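PDB 3CP5: cytochrome c from Rhodothermus marinus, which carries a covalently bound heme c and probably serves in electron transfer. Local coordinates for residues Ala34-Gly37 with Glu38-Asn42; Arg61-Thr64 with Lys65-Pro69; Pro87-Lys90 with Gln91-Gln94. All coordinates share one frame; numbering follows the deposited sequence. Where two conformers were deposited one is given.

Contact 1: residues Ala34-Gly37 with Glu38-Asn42; sequences AQQG and EQLFN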
ATOM      1  N   ALA A  34       4.913 -13.277   1.798  1.00 10.95           N
ATOM      2  CA  ALA A  34       5.044 -12.253   2.833  1.00  9.95           C
ATOM      3  C   ALA A  34       6.498 -11.940   3.192  1.00  9.23           C
ATOM      4  O   ALA A  34       6.835 -10.802   3.426  1.00  9.49           O
ATOM      5  CB  ALA A  34       4.278 -12.662   4.088  1.00 13.02           C
ATOM      6  N   GLN A  35       7.371 -12.947   3.208  1.00 11.83           N
ATOM      7  CA  GLN A  35       8.788 -12.726   3.460  1.00 11.35           C
ATOM      8  C   GLN A  35       9.403 -11.919   2.336  1.00 11.48           C
ATOM      9  O   GLN A  35      10.189 -11.009   2.592  1.00 11.91           O
ATOM     10  CB  GLN A  35       9.528 -14.071   3.654  1.00 15.16           C
ATOM     11  CG  GLN A  35      11.016 -13.935   3.967  1.00 20.89           C
ATOM     12  CD  GLN A  35      11.148 -12.932   5.134  1.00 34.94           C
ATOM     13  OE1 GLN A  35      10.768 -13.265   6.265  1.00 50.01           O
ATOM     14  NE2 GLN A  35      11.642 -11.741   4.835  1.00 59.37           N
ATOM     15  N   GLN A  36       9.092 -12.225   1.086  1.00 10.29           N
ATOM     16  CA  GLN A  36       9.551 -11.423  -0.053  1.00 10.56           C
ATOM     17  C   GLN A  36       9.068 -10.002   0.156  1.00  8.99           C
ATOM     18  O   GLN A  36       9.841  -9.017   0.005  1.00 10.28           O
ATOM     19  CB  GLN A  36       9.016 -11.977  -1.374  1.00 11.41           C
ATOM     20  CG  GLN A  36       9.557 -11.197  -2.568  1.00 11.87           C
ATOM     21  CD  GLN A  36       8.860 -11.401  -3.899  1.00 18.81           C
ATOM     22  OE1 GLN A  36       7.789 -12.002  -4.033  1.00 22.58           O
ATOM     23  NE2 GLN A  36       9.480 -10.886  -4.986  1.00 34.46           N
ATOM     24  N   GLY A  37       7.830  -9.826   0.513  1.00  9.03           N
ATOM     25  CA  GLY A  37       7.246  -8.521   0.819  1.00  9.29           C
ATOM     26  C   GLY A  37       7.949  -7.729   1.907  1.00  8.42           C
ATOM     27  O   GLY A  37       8.106  -6.518   1.809  1.00  8.61           O
ATOM     28  N   GLU A  38       8.393  -8.432   2.940  1.00  9.14           N
ATOM     29  CA  GLU A  38       9.156  -7.786   4.013  1.00  9.91           C
ATOM     30  C   GLU A  38      10.456  -7.167   3.496  1.00 10.22           C
ATOM     31  O   GLU A  38      10.838  -6.042   3.816  1.00 10.22           O
ATOM     32  CB  GLU A  38       9.427  -8.788   5.119  1.00 10.64           C
ATOM     33  CG  GLU A  38      10.171  -8.296   6.331  1.00 15.15           C
ATOM     34  CD  GLU A  38      10.270  -9.287   7.478  1.00 25.39           C
ATOM     35  OE1 GLU A  38       9.746 -10.408   7.402  1.00 43.09           O
ATOM     36  OE2 GLU A  38      10.902  -8.911   8.489  1.00 42.16           O
ATOM     37  N   GLN A  39      11.184  -7.961   2.699  1.00  9.38           N
ATOM     38  CA  GLN A  39      12.421  -7.496   2.089  1.00 10.09           C
ATOM     39  C   GLN A  39      12.133  -6.299   1.204  1.00  8.96           C
ATOM     40  O   GLN A  39      12.876  -5.313   1.225  1.00  9.48           O
ATOM     41  CB  GLN A  39      13.068  -8.609   1.281  1.00 12.58           C
ATOM     42  CG  GLN A  39      13.485  -9.801   2.125  1.00 22.23           C
ATOM     43  CD  GLN A  39      13.922 -10.954   1.223  1.00 31.25           C
ATOM     44  OE1 GLN A  39      13.647 -10.992   0.015  1.00 36.35           O
ATOM     45  NE2 GLN A  39      14.624 -11.885   1.839  1.00 48.16           N
ATOM     46  N   LEU A  40      11.095  -6.362   0.410  1.00  8.44           N
ATOM     47  CA  LEU A  40      10.804  -5.260  -0.509  1.00  8.82           C
ATOM     48  C   LEU A  40      10.325  -4.020   0.239  1.00  7.69           C
ATOM     49  O   LEU A  40      10.683  -2.913  -0.127  1.00  9.12           O
ATOM     50  CB  LEU A  40       9.684  -5.717  -1.457  1.00  8.21           C
ATOM     51  CG  LEU A  40      10.095  -6.642  -2.573  1.00  8.23           C
ATOM     52  CD1 LEU A  40       8.870  -7.300  -3.201  1.00 10.51           C
ATOM     53  CD2 LEU A  40      10.988  -5.997  -3.619  1.00 15.02           C
ATOM     54  N   PHE A  41       9.645  -4.187   1.362  1.00  7.97           N
ATOM     55  CA  PHE A  41       9.208  -3.067   2.169  1.00  7.63           C
ATOM     56  C   PHE A  41      10.426  -2.341   2.760  1.00  8.36           C
ATOM     57  O   PHE A  41      10.492  -1.120   2.762  1.00  8.59           O
ATOM     58  CB  PHE A  41       8.250  -3.550   3.254  1.00  8.13           C
ATOM     59  CG  PHE A  41       7.602  -2.458   4.083  1.00  7.98           C
ATOM     60  CD1 PHE A  41       6.383  -1.910   3.741  1.00 10.08           C
ATOM     61  CD2 PHE A  41       8.238  -1.991   5.234  1.00 10.65           C
ATOM     62  CE1 PHE A  41       5.775  -0.934   4.472  1.00  9.41           C
ATOM     63  CE2 PHE A  41       7.648  -0.993   5.948  1.00 11.51           C
ATOM     64  CZ  PHE A  41       6.440  -0.451   5.589  1.00 11.33           C
ATOM     65  N   ASN A  42      11.380  -3.123   3.253  0.50  8.21           N
ATOM     66  CA  ASN A  42      12.627  -2.538   3.734  0.50  9.00           C
ATOM     67  C   ASN A  42      13.314  -1.703   2.667  0.50  8.75           C
ATOM     68  O   ASN A  42      13.811  -0.604   2.915  0.50  9.85           O
ATOM     69  CB  ASN A  42      13.570  -3.653   4.223  0.50  8.54           C
ATOM     70  CG  ASN A  42      14.858  -2.981   4.696  0.50 10.41           C
ATOM     71  OD1 ASN A  42      15.827  -2.893   3.959  0.50 18.52           O
ATOM     72  ND2 ASN A  42      14.876  -2.471   5.906  0.50 14.92           N
TER

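Contact 2: residues Arg61-Thr64 with Lys65-Pro69; sequences RDVT and KRRGP. With HEC (heme c), chain C.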
ATOM      1  N   ARG A  61       0.838  -0.415   9.883  1.00  9.67           N
ATOM      2  CA  ARG A  61       0.523  -1.740  10.361  1.00 10.00           C
ATOM      3  C   ARG A  61      -0.941  -2.138  10.116  1.00 10.09           C
ATOM      4  O   ARG A  61      -1.223  -3.275   9.761  1.00 13.04           O
ATOM      5  CB  ARG A  61       0.786  -1.968  11.858  1.00 13.05           C
ATOM      6  CG  ARG A  61       0.642  -3.494  12.173  1.00 13.99           C
ATOM      7  CD  ARG A  61       0.838  -3.725  13.646  1.00 11.40           C
ATOM      8  NE  ARG A  61       2.213  -3.510  14.050  1.00 11.90           N
ATOM      9  CZ  ARG A  61       3.189  -4.386  13.865  1.00 10.21           C
ATOM     10  NH1 ARG A  61       3.021  -5.552  13.284  1.00 11.47           N
ATOM     11  NH2 ARG A  61       4.423  -4.082  14.298  1.00 11.39           N
ATOM     12  N   ASP A  62      -1.833  -1.153  10.309  1.00 11.77           N
ATOM     13  CA  ASP A  62      -3.241  -1.507  10.141  1.00 12.24           C
ATOM     14  C   ASP A  62      -3.798  -1.022   8.825  1.00  8.84           C
ATOM     15  O   ASP A  62      -5.037  -1.021   8.682  1.00 10.22           O
ATOM     16  CB  ASP A  62      -4.056  -1.062  11.350  1.00 18.14           C
ATOM     17  CG  ASP A  62      -3.771  -2.010  12.527  1.00 27.61           C
ATOM     18  OD1 ASP A  62      -3.374  -3.200  12.509  1.00 26.78           O
ATOM     19  OD2 ASP A  62      -3.959  -1.483  13.635  1.00 45.12           O
ATOM     20  N   VAL A  63      -2.991  -0.740   7.819  1.00  8.82           N
ATOM     21  CA  VAL A  63      -3.552  -0.220   6.537  1.00  8.03           C
ATOM     22  C   VAL A  63      -4.478  -1.214   5.869  1.00  9.50           C
ATOM     23  O   VAL A  63      -5.479  -0.784   5.273  1.00 10.38           O
ATOM     24  CB  VAL A  63      -2.443   0.278   5.613  1.00  8.48           C
ATOM     25  CG1 VAL A  63      -1.647  -0.826   4.948  1.00  8.37           C
ATOM     26  CG2 VAL A  63      -3.064   1.207   4.575  1.00  9.95           C
ATOM     27  N   THR A  64      -4.221  -2.525   5.954  1.00  9.44           N
ATOM     28  CA  THR A  64      -5.136  -3.509   5.383  1.00  9.03           C
ATOM     29  C   THR A  64      -6.448  -3.667   6.173  1.00 12.56           C
ATOM     30  O   THR A  64      -7.377  -4.306   5.649  1.00 14.02           O
ATOM     31  CB  THR A  64      -4.491  -4.880   5.199  1.00 10.65           C
ATOM     32  OG1 THR A  64      -4.049  -5.411   6.473  1.00 12.47           O
ATOM     33  CG2 THR A  64      -3.335  -4.766   4.213  1.00 10.81           C
ATOM     34  N   LYS A  65      -6.561  -3.085   7.374  1.00 12.11           N
ATOM     35  CA  LYS A  65      -7.786  -3.088   8.136  1.00 12.32           C
ATOM     36  C   LYS A  65      -8.622  -1.862   7.847  1.00 15.44           C
ATOM     37  O   LYS A  65      -9.812  -1.817   8.097  1.00 21.19           O
ATOM     38  CB  LYS A  65      -7.522  -3.146   9.658  1.00 13.23           C
ATOM     39  CG  LYS A  65      -6.783  -4.397  10.088  1.00 16.68           C
ATOM     40  CD  LYS A  65      -6.620  -4.396  11.579  1.00 26.08           C
ATOM     41  CE  LYS A  65      -6.003  -5.679  12.082  1.00 35.55           C
ATOM     42  NZ  LYS A  65      -6.616  -6.010  13.419  1.00 50.32           N
ATOM     43  N   ARG A  66      -7.995  -0.830   7.336  1.00 11.10           N
ATOM     44  CA  ARG A  66      -8.585   0.474   7.066  0.53 11.38           C
ATOM     45  C   ARG A  66      -8.934   0.718   5.588  1.00 10.96           C
ATOM     46  O   ARG A  66      -9.844   1.526   5.299  1.00 12.69           O
ATOM     47  CB  ARG A  66      -7.665   1.585   7.585  0.53 11.09           C
ATOM     48  CG  ARG A  66      -7.557   1.531   9.118  0.53 12.81           C
ATOM     49  CD  ARG A  66      -6.514   2.463   9.708  0.53 25.10           C
ATOM     50  NE  ARG A  66      -6.343   2.194  11.146  0.53 32.60           N
ATOM     51  CZ  ARG A  66      -7.018   2.812  12.107  0.53 35.85           C
ATOM     52  NH1 ARG A  66      -7.935   3.756  11.874  0.53 52.36           N
ATOM     53  NH2 ARG A  66      -6.805   2.507  13.380  0.53 49.06           N
ATOM     54  N   ARG A  67      -8.179   0.091   4.705  1.00  9.91           N
ATOM     55  CA  ARG A  67      -8.264   0.251   3.267  1.00  9.18           C
ATOM     56  C   ARG A  67      -8.358  -1.063   2.557  1.00  9.02           C
ATOM     57  O   ARG A  67      -7.809  -2.036   3.060  1.00 11.10           O
ATOM     58  CB  ARG A  67      -6.999   0.942   2.755  1.00 10.08           C
ATOM     59  CG  ARG A  67      -6.582   2.210   3.462  1.00 10.46           C
ATOM     60  CD  ARG A  67      -7.555   3.383   3.282  1.00 10.91           C
ATOM     61  NE  ARG A  67      -7.007   4.546   3.993  1.00 11.10           N
ATOM     62  CZ  ARG A  67      -7.601   5.428   4.745  1.00 11.33           C
ATOM     63  NH1 ARG A  67      -8.894   5.387   4.946  1.00 13.68           N
ATOM     64  NH2 ARG A  67      -6.855   6.368   5.307  1.00 12.54           N
ATOM     65  N   GLY A  68      -8.960  -1.102   1.378  1.00  9.48           N
ATOM     66  CA  GLY A  68      -9.002  -2.280   0.557  1.00  9.96           C
ATOM     67  C   GLY A  68      -7.712  -2.531  -0.192  1.00 10.20           C
ATOM     68  O   GLY A  68      -6.841  -1.664  -0.344  1.00  8.97           O
ATOM     69  N   PRO A  69      -7.555  -3.769  -0.654  1.00  9.38           N
ATOM     70  CA  PRO A  69      -6.301  -4.149  -1.327  1.00  9.31           C
ATOM     71  C   PRO A  69      -6.052  -3.464  -2.643  1.00  8.61           C
ATOM     72  O   PRO A  69      -4.885  -3.228  -3.000  1.00  8.92           O
ATOM     73  CB  PRO A  69      -6.459  -5.669  -1.427  1.00  9.63           C
ATOM     74  CG  PRO A  69      -7.921  -5.912  -1.524  1.00 10.83           C
ATOM     75  CD  PRO A  69      -8.458  -4.945  -0.480  1.00 10.10           C
TER
HETATM   76 FE   HEC C 202       3.776   5.701   1.113  1.00  7.67          FE
HETATM   77  CHA HEC C 202       0.823   7.232   1.900  1.00  7.63           C
HETATM   78  CHB HEC C 202       2.240   2.659   1.146  1.00  6.66           C
HETATM   79  CHC HEC C 202       6.678   4.258  -0.015  1.00  7.17           C
HETATM   80  CHD HEC C 202       5.428   8.609   1.641  1.00  8.14           C
HETATM   81  NA  HEC C 202       1.924   5.085   1.477  1.00  8.23           N
HETATM   82  C1A HEC C 202       0.788   5.855   1.736  1.00  7.66           C
HETATM   83  C2A HEC C 202      -0.373   4.999   1.764  1.00  7.06           C
HETATM   84  C3A HEC C 202       0.021   3.731   1.586  1.00  6.76           C
HETATM   85  C4A HEC C 202       1.461   3.793   1.376  1.00  6.59           C
HETATM   86  CMA HEC C 202      -0.837   2.446   1.575  1.00  8.64           C
HETATM   87  CAA HEC C 202      -1.814   5.423   2.137  1.00  8.18           C
HETATM   88  CBA HEC C 202      -2.117   5.278   3.630  1.00  7.98           C
HETATM   89  CGA HEC C 202      -3.578   5.466   3.966  1.00  9.63           C
HETATM   90  O1A HEC C 202      -3.879   5.609   5.196  1.00 10.99           O
HETATM   91  O2A HEC C 202      -4.430   5.416   3.040  1.00  9.59           O
HETATM   92  NB  HEC C 202       4.383   3.840   0.706  1.00  7.32           N
HETATM   93  C1B HEC C 202       3.622   2.705   0.910  1.00  7.10           C
HETATM   94  C2B HEC C 202       4.402   1.547   0.564  1.00  7.86           C
HETATM   95  C3B HEC C 202       5.635   1.962   0.151  1.00  6.72           C
HETATM   96  C4B HEC C 202       5.610   3.408   0.245  1.00  6.32           C
HETATM   97  CMB HEC C 202       3.856   0.103   0.697  1.00  9.84           C
HETATM   98  CAB HEC C 202       6.763   1.120  -0.477  1.00  7.94           C
HETATM   99  CBB HEC C 202       6.379   0.408  -1.636  1.00  9.00           C
HETATM  100  NC  HEC C 202       5.647   6.325   0.795  1.00  7.11           N
HETATM  101  C1C HEC C 202       6.729   5.607   0.287  1.00  7.58           C
HETATM  102  C2C HEC C 202       7.913   6.440   0.223  1.00  9.35           C
HETATM  103  C3C HEC C 202       7.582   7.655   0.686  1.00  9.05           C
HETATM  104  C4C HEC C 202       6.199   7.575   1.096  1.00  8.40           C
HETATM  105  CMC HEC C 202       9.295   5.873  -0.077  1.00  9.16           C
HETATM  106  CAC HEC C 202       8.519   8.843   1.057  1.00  9.45           C
HETATM  107  CBC HEC C 202       9.287   9.316  -0.042  1.00 12.15           C
HETATM  108  ND  HEC C 202       3.213   7.542   1.648  1.00  8.27           N
HETATM  109  C1D HEC C 202       4.066   8.624   1.834  1.00  8.63           C
HETATM  110  C2D HEC C 202       3.282   9.783   2.265  1.00  7.92           C
HETATM  111  C3D HEC C 202       1.997   9.413   2.223  1.00  7.84           C
HETATM  112  C4D HEC C 202       1.969   7.997   1.920  1.00  8.59           C
HETATM  113  CMD HEC C 202       3.959  11.153   2.546  1.00  9.36           C
HETATM  114  CAD HEC C 202       0.726  10.256   2.441  1.00  9.08           C
HETATM  115  CBD HEC C 202       0.207  10.775   1.078  1.00  9.79           C
HETATM  116  CGD HEC C 202       1.246  11.680   0.457  1.00  9.60           C
HETATM  117  O1D HEC C 202       1.757  11.361  -0.656  1.00 10.88           O
HETATM  118  O2D HEC C 202       1.546  12.725   1.149  1.00 11.49           O
HETATM  119  O   HOH W   1      -6.755  -0.801  13.627  0.50 31.91           O

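Contact 3: residues Pro87-Lys90 with Gln91-Gln94; sequences PVMK and QLVQ. With HEC (heme c), chain C.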
ATOM      1  N   PRO A  87      -9.761  10.886  -3.212  1.00 14.15           N
ATOM      2  CA  PRO A  87      -9.889  11.835  -2.097  1.00 14.67           C
ATOM      3  C   PRO A  87      -9.132  11.477  -0.833  1.00 13.72           C
ATOM      4  O   PRO A  87      -8.707  12.392  -0.127  1.00 14.42           O
ATOM      5  CB  PRO A  87     -11.384  11.848  -1.743  1.00 19.92           C
ATOM      6  CG  PRO A  87     -11.965  10.744  -2.497  1.00 24.86           C
ATOM      7  CD  PRO A  87     -11.068  10.386  -3.618  1.00 15.95           C
ATOM      8  N   VAL A  88      -8.935  10.193  -0.550  1.00 12.70           N
ATOM      9  CA  VAL A  88      -8.222   9.861   0.666  1.00 12.05           C
ATOM     10  C   VAL A  88      -6.746  10.225   0.555  1.00 12.03           C
ATOM     11  O   VAL A  88      -6.157  10.785   1.477  1.00 12.25           O
ATOM     12  CB  VAL A  88      -8.392   8.365   0.930  1.00 12.73           C
ATOM     13  CG1 VAL A  88      -7.545   7.949   2.086  1.00 14.23           C
ATOM     14  CG2 VAL A  88      -9.890   8.096   1.177  1.00 16.07           C
ATOM     15  N   MET A  89      -6.132   9.913  -0.605  1.00 11.55           N
ATOM     16  CA  MET A  89      -4.728  10.287  -0.833  1.00 12.19           C
ATOM     17  C   MET A  89      -4.567  11.796  -0.914  1.00 12.35           C
ATOM     18  O   MET A  89      -3.576  12.367  -0.447  1.00 12.73           O
ATOM     19  CB  MET A  89      -4.127   9.619  -2.077  1.00 13.69           C
ATOM     20  CG  MET A  89      -3.664   8.203  -1.874  1.00 17.17           C
ATOM     21  SD  MET A  89      -2.213   8.065  -0.821  1.00 13.47           S
ATOM     22  CE  MET A  89      -0.819   8.449  -1.855  1.00 17.71           C
ATOM     23  N   LYS A  90      -5.530  12.463  -1.525  1.00 14.27           N
ATOM     24  CA  LYS A  90      -5.406  13.938  -1.577  1.00 16.00           C
ATOM     25  C   LYS A  90      -5.424  14.509  -0.169  1.00 15.63           C
ATOM     26  O   LYS A  90      -4.622  15.395   0.166  1.00 16.64           O
ATOM     27  CB  LYS A  90      -6.470  14.508  -2.519  1.00 20.43           C
ATOM     28  CG  LYS A  90      -6.173  15.865  -3.058  1.00 29.80           C
ATOM     29  CD  LYS A  90      -7.263  16.418  -3.971  1.00 38.48           C
ATOM     30  CE  LYS A  90      -7.245  17.948  -3.991  1.00 47.64           C
ATOM     31  NZ  LYS A  90      -7.814  18.561  -5.221  1.00 40.78           N
ATOM     32  N   GLN A  91      -6.298  14.058   0.729  1.00 15.15           N
ATOM     33  CA  GLN A  91      -6.295  14.541   2.115  1.00 14.51           C
ATOM     34  C   GLN A  91      -4.964  14.245   2.787  1.00 14.39           C
ATOM     35  O   GLN A  91      -4.467  15.070   3.594  1.00 13.63           O
ATOM     36  CB  GLN A  91      -7.449  13.950   2.939  1.00 17.16           C
ATOM     37  CG  GLN A  91      -7.538  14.496   4.371  1.00 18.79           C
ATOM     38  CD  GLN A  91      -6.712  13.931   5.493  1.00 24.94           C
ATOM     39  OE1 GLN A  91      -6.165  14.667   6.345  1.00 30.75           O
ATOM     40  NE2 GLN A  91      -6.529  12.618   5.455  1.00 21.39           N
ATOM     41  N   LEU A  92      -4.429  13.070   2.589  1.00 10.86           N
ATOM     42  CA  LEU A  92      -3.136  12.738   3.219  1.00 10.10           C
ATOM     43  C   LEU A  92      -2.015  13.625   2.731  1.00  9.69           C
ATOM     44  O   LEU A  92      -1.116  13.933   3.545  1.00 10.91           O
ATOM     45  CB  LEU A  92      -2.889  11.247   3.007  1.00  9.74           C
ATOM     46  CG  LEU A  92      -3.773  10.248   3.760  1.00 10.68           C
ATOM     47  CD1 LEU A  92      -3.529   8.832   3.279  1.00 12.37           C
ATOM     48  CD2 LEU A  92      -3.413  10.261   5.246  1.00 12.88           C
ATOM     49  N   VAL A  93      -2.020  14.013   1.453  1.00 10.18           N
ATOM     50  CA  VAL A  93      -0.994  14.973   1.020  1.00  9.67           C
ATOM     51  C   VAL A  93      -1.156  16.282   1.764  1.00 11.90           C
ATOM     52  O   VAL A  93      -0.153  16.911   2.154  1.00 13.58           O
ATOM     53  CB  VAL A  93      -1.050  15.215  -0.508  1.00 10.16           C
ATOM     54  CG1 VAL A  93      -0.167  16.373  -0.904  1.00 13.03           C
ATOM     55  CG2 VAL A  93      -0.626  13.980  -1.272  1.00 13.60           C
ATOM     56  N   GLN A  94      -2.390  16.775   1.977  1.00 12.56           N
ATOM     57  CA  GLN A  94      -2.590  17.986   2.751  1.00 15.05           C
ATOM     58  C   GLN A  94      -2.039  17.786   4.153  1.00 15.62           C
ATOM     59  O   GLN A  94      -1.426  18.703   4.748  1.00 17.69           O
ATOM     60  CB  GLN A  94      -4.096  18.302   2.778  1.00 17.35           C
ATOM     61  CG  GLN A  94      -4.490  19.461   3.679  1.00 23.96           C
ATOM     62  CD  GLN A  94      -6.016  19.605   3.686  1.00 28.64           C
ATOM     63  OE1 GLN A  94      -6.711  18.709   4.155  1.00 41.16           O
ATOM     64  NE2 GLN A  94      -6.439  20.712   3.123  1.00 30.91           N
TER
HETATM   65 FE   HEC C 202       3.776   5.701   1.113  1.00  7.67          FE
HETATM   66  CHA HEC C 202       0.823   7.232   1.900  1.00  7.63           C
HETATM   67  CHB HEC C 202       2.240   2.659   1.146  1.00  6.66           C
HETATM   68  CHC HEC C 202       6.678   4.258  -0.015  1.00  7.17           C
HETATM   69  CHD HEC C 202       5.428   8.609   1.641  1.00  8.14           C
HETATM   70  NA  HEC C 202       1.924   5.085   1.477  1.00  8.23           N
HETATM   71  C1A HEC C 202       0.788   5.855   1.736  1.00  7.66           C
HETATM   72  C2A HEC C 202      -0.373   4.999   1.764  1.00  7.06           C
HETATM   73  C3A HEC C 202       0.021   3.731   1.586  1.00  6.76           C
HETATM   74  C4A HEC C 202       1.461   3.793   1.376  1.00  6.59           C
HETATM   75  CMA HEC C 202      -0.837   2.446   1.575  1.00  8.64           C
HETATM   76  CAA HEC C 202      -1.814   5.423   2.137  1.00  8.18           C
HETATM   77  CBA HEC C 202      -2.117   5.278   3.630  1.00  7.98           C
HETATM   78  CGA HEC C 202      -3.578   5.466   3.966  1.00  9.63           C
HETATM   79  O1A HEC C 202      -3.879   5.609   5.196  1.00 10.99           O
HETATM   80  O2A HEC C 202      -4.430   5.416   3.040  1.00  9.59           O
HETATM   81  NB  HEC C 202       4.383   3.840   0.706  1.00  7.32           N
HETATM   82  C1B HEC C 202       3.622   2.705   0.910  1.00  7.10           C
HETATM   83  C2B HEC C 202       4.402   1.547   0.564  1.00  7.86           C
HETATM   84  C3B HEC C 202       5.635   1.962   0.151  1.00  6.72           C
HETATM   85  C4B HEC C 202       5.610   3.408   0.245  1.00  6.32           C
HETATM   86  CMB HEC C 202       3.856   0.103   0.697  1.00  9.84           C
HETATM   87  CAB HEC C 202       6.763   1.120  -0.477  1.00  7.94           C
HETATM   88  CBB HEC C 202       6.379   0.408  -1.636  1.00  9.00           C
HETATM   89  NC  HEC C 202       5.647   6.325   0.795  1.00  7.11           N
HETATM   90  C1C HEC C 202       6.729   5.607   0.287  1.00  7.58           C
HETATM   91  C2C HEC C 202       7.913   6.440   0.223  1.00  9.35           C
HETATM   92  C3C HEC C 202       7.582   7.655   0.686  1.00  9.05           C
HETATM   93  C4C HEC C 202       6.199   7.575   1.096  1.00  8.40           C
HETATM   94  CMC HEC C 202       9.295   5.873  -0.077  1.00  9.16           C
HETATM   95  CAC HEC C 202       8.519   8.843   1.057  1.00  9.45           C
HETATM   96  CBC HEC C 202       9.287   9.316  -0.042  1.00 12.15           C
HETATM   97  ND  HEC C 202       3.213   7.542   1.648  1.00  8.27           N
HETATM   98  C1D HEC C 202       4.066   8.624   1.834  1.00  8.63           C
HETATM   99  C2D HEC C 202       3.282   9.783   2.265  1.00  7.92           C
HETATM  100  C3D HEC C 202       1.997   9.413   2.223  1.00  7.84           C
HETATM  101  C4D HEC C 202       1.969   7.997   1.920  1.00  8.59           C
HETATM  102  CMD HEC C 202       3.959  11.153   2.546  1.00  9.36           C
HETATM  103  CAD HEC C 202       0.726  10.256   2.441  1.00  9.08           C
HETATM  104  CBD HEC C 202       0.207  10.775   1.078  1.00  9.79           C
HETATM  105  CGD HEC C 202       1.246  11.680   0.457  1.00  9.60           C
HETATM  106  O1D HEC C 202       1.757  11.361  -0.656  1.00 10.88           O
HETATM  107  O2D HEC C 202       1.546  12.725   1.149  1.00 11.49           O

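Contact 1: residues Ala34-Gly37 with Glu38-Asn42
The backbone N atoms of Glu-38, Gln-39, Leu-40 and Phe-41 bond in turn to the carbonyl oxygens of Ala-34, Gln-35, Gln-36 and Gly-37, an unbroken i to i+4 alpha-helical pattern; Phe-41 N is 2.8 Å from Gly-37 O, and the bond from Gln-39 N to Gln-35 O is the straightest of the four at 168°. Leu-40 and Gln-36 run alongside each other, pointing the same way, with Leu-40 CD1 4.0 Å from Gln-36 CG. Gln-36 CG is anti to the main-chain N (chi1 -177°) and the chain stays extended beyond it, which carries the amide along the leucine methyl to a hydrogen bond from NE2 to Glu-108. On a more exposed side of the helix, Gln-39 CG rests 3.5 Å from Gln-35 O, so aliphatic carbon lies against the carbonyl. Of the Phe-41 side chain, only CB meets the earlier turn, 3.3 Å from Gly-37 O, while the ring leads away to meet that of Tyr-116. Helix 31-44 thus lies against helix 107-123, Leu-40 touching Gln-109 and Ile-113 and Gln-36 touching Ala-112, consistent with the pairing of N- and C-terminal helices in the cytochrome c fold.

Contact 2: residues Arg61-Thr64 with Lys65-Pro69
Val-63 and Arg-67 cross at about a right angle, with Val-63 CG2 3.8 Å from Arg-67 CG. The same valine methyl is 3.9 Å from the heme methyl CMA, so it sits where the arginine stem and the porphyrin rim come together. Beyond CG the arginine bends (chi2 -66°) and brings its guanidinium edge-on to a heme propionate, the carboxylate carbon lying in the guanidinium plane. Two N-H groups on that edge are used: Arg-67 NE is 2.9 Å from heme O2A and Arg-67 NH2 is 3.1 Å from heme O1A, each with an N-H...O angle of 155°. This paired grip would limit rotation of both groups and probably favours the ionised propionate.

Asp-62 and Lys-65 instead lie side by side and point the same way. Asp-62 OD1 touches the lysine methylenes, 3.6 Å from Lys-65 CE, but at 4.4 Å from Lys-65 NZ it is too distant for a salt bridge. Their backbones are tied more firmly, Lys-65 N bonding to Asp-62 O at 2.9 Å. Val-63 O accepts twice: Arg-67 N, 2.9 Å from Val-63 O, arrives nearly in line with the carbonyl, whereas Arg-66 N stands above its plane. Helix 63-66 is a single short turn whose bonding mixes i+3 with i+4, and Ile-72 and Leu-117 back it against Val-63. Together with Tyr-71, whose OH also bonds the heme, the turn belongs to the propionate-binding side of a c-type heme pocket.

Contact 3: residues Pro87-Lys90 with Gln91-Gln94
Val-93 N donates to Met-89 O at 3.0 Å with an N-H...O angle of 158°, the shortest of the backbone bonds between the two turns. Gln-91, Leu-92 and Gln-94 bond to Pro-87, Val-88 and Lys-90 in the same i to i+4 manner. Val-93 also carries the first of several contacts with the heme: its chi1 sets CG2 anti to the carbonyl carbon, which turns that methyl onto a propionate carboxyl group, Val-93 CG2 lying 3.4 Å from heme CGD.

Leu-92 spans both propionates. Its CB is 3.7 Å from CBD of one propionate, and the branch ending in Leu-92 CD1 reaches within 3.4 Å of CGA of the other. Rearward, Leu-92 CG is 3.3 Å from Val-88 O, the carbonyl that receives its own amide N, which places the leucine stem against the preceding turn. Helix 87-96 therefore lines the propionate edge of the pocket with apolar side chains, in the part of this cytochrome c fold that leads on to the axial ligand Met-100.

Met-89 approaches the same edge by folding: bends at chi2 (-69°) and chi3 (-80°) curl the thioether back so that CE lies 3.9 Å from heme CBD, while SD packs on the methylene CAA of the other propionate. Val-88 CG1 is 4.3 Å from Leu-92 CD1, and the Met-89 sulfur also approaches that leucine methyl, which joins the three side chains in one apolar group. Tyr-71 of helix 69-77 touches all three, and Met-82 and Ile-83 of helix 79-85 cover Met-89.

Contacts 1 and 3 are each single stretches of regular alpha helix, partly buried, on opposite sides of the chain's centre about 26 Å apart between centres; contact 2 is a short surface turn in which i+3 bonds mix with i+4. Contact 1 packs against helix 107-123, and contact 2 shares that helix as a neighbour, yet these two do not touch. Contacts 2 and 3 do, Arg-67 NH2 lying 3.7 Å from Val-88 CG1, and both reach the heme propionates by different chemistry: contact 2 supplies N-H donors to one carboxylate, contact 3 apolar surface to both. Contact 1 approaches the heme through Phe-41, beside Cys-45 and His-49.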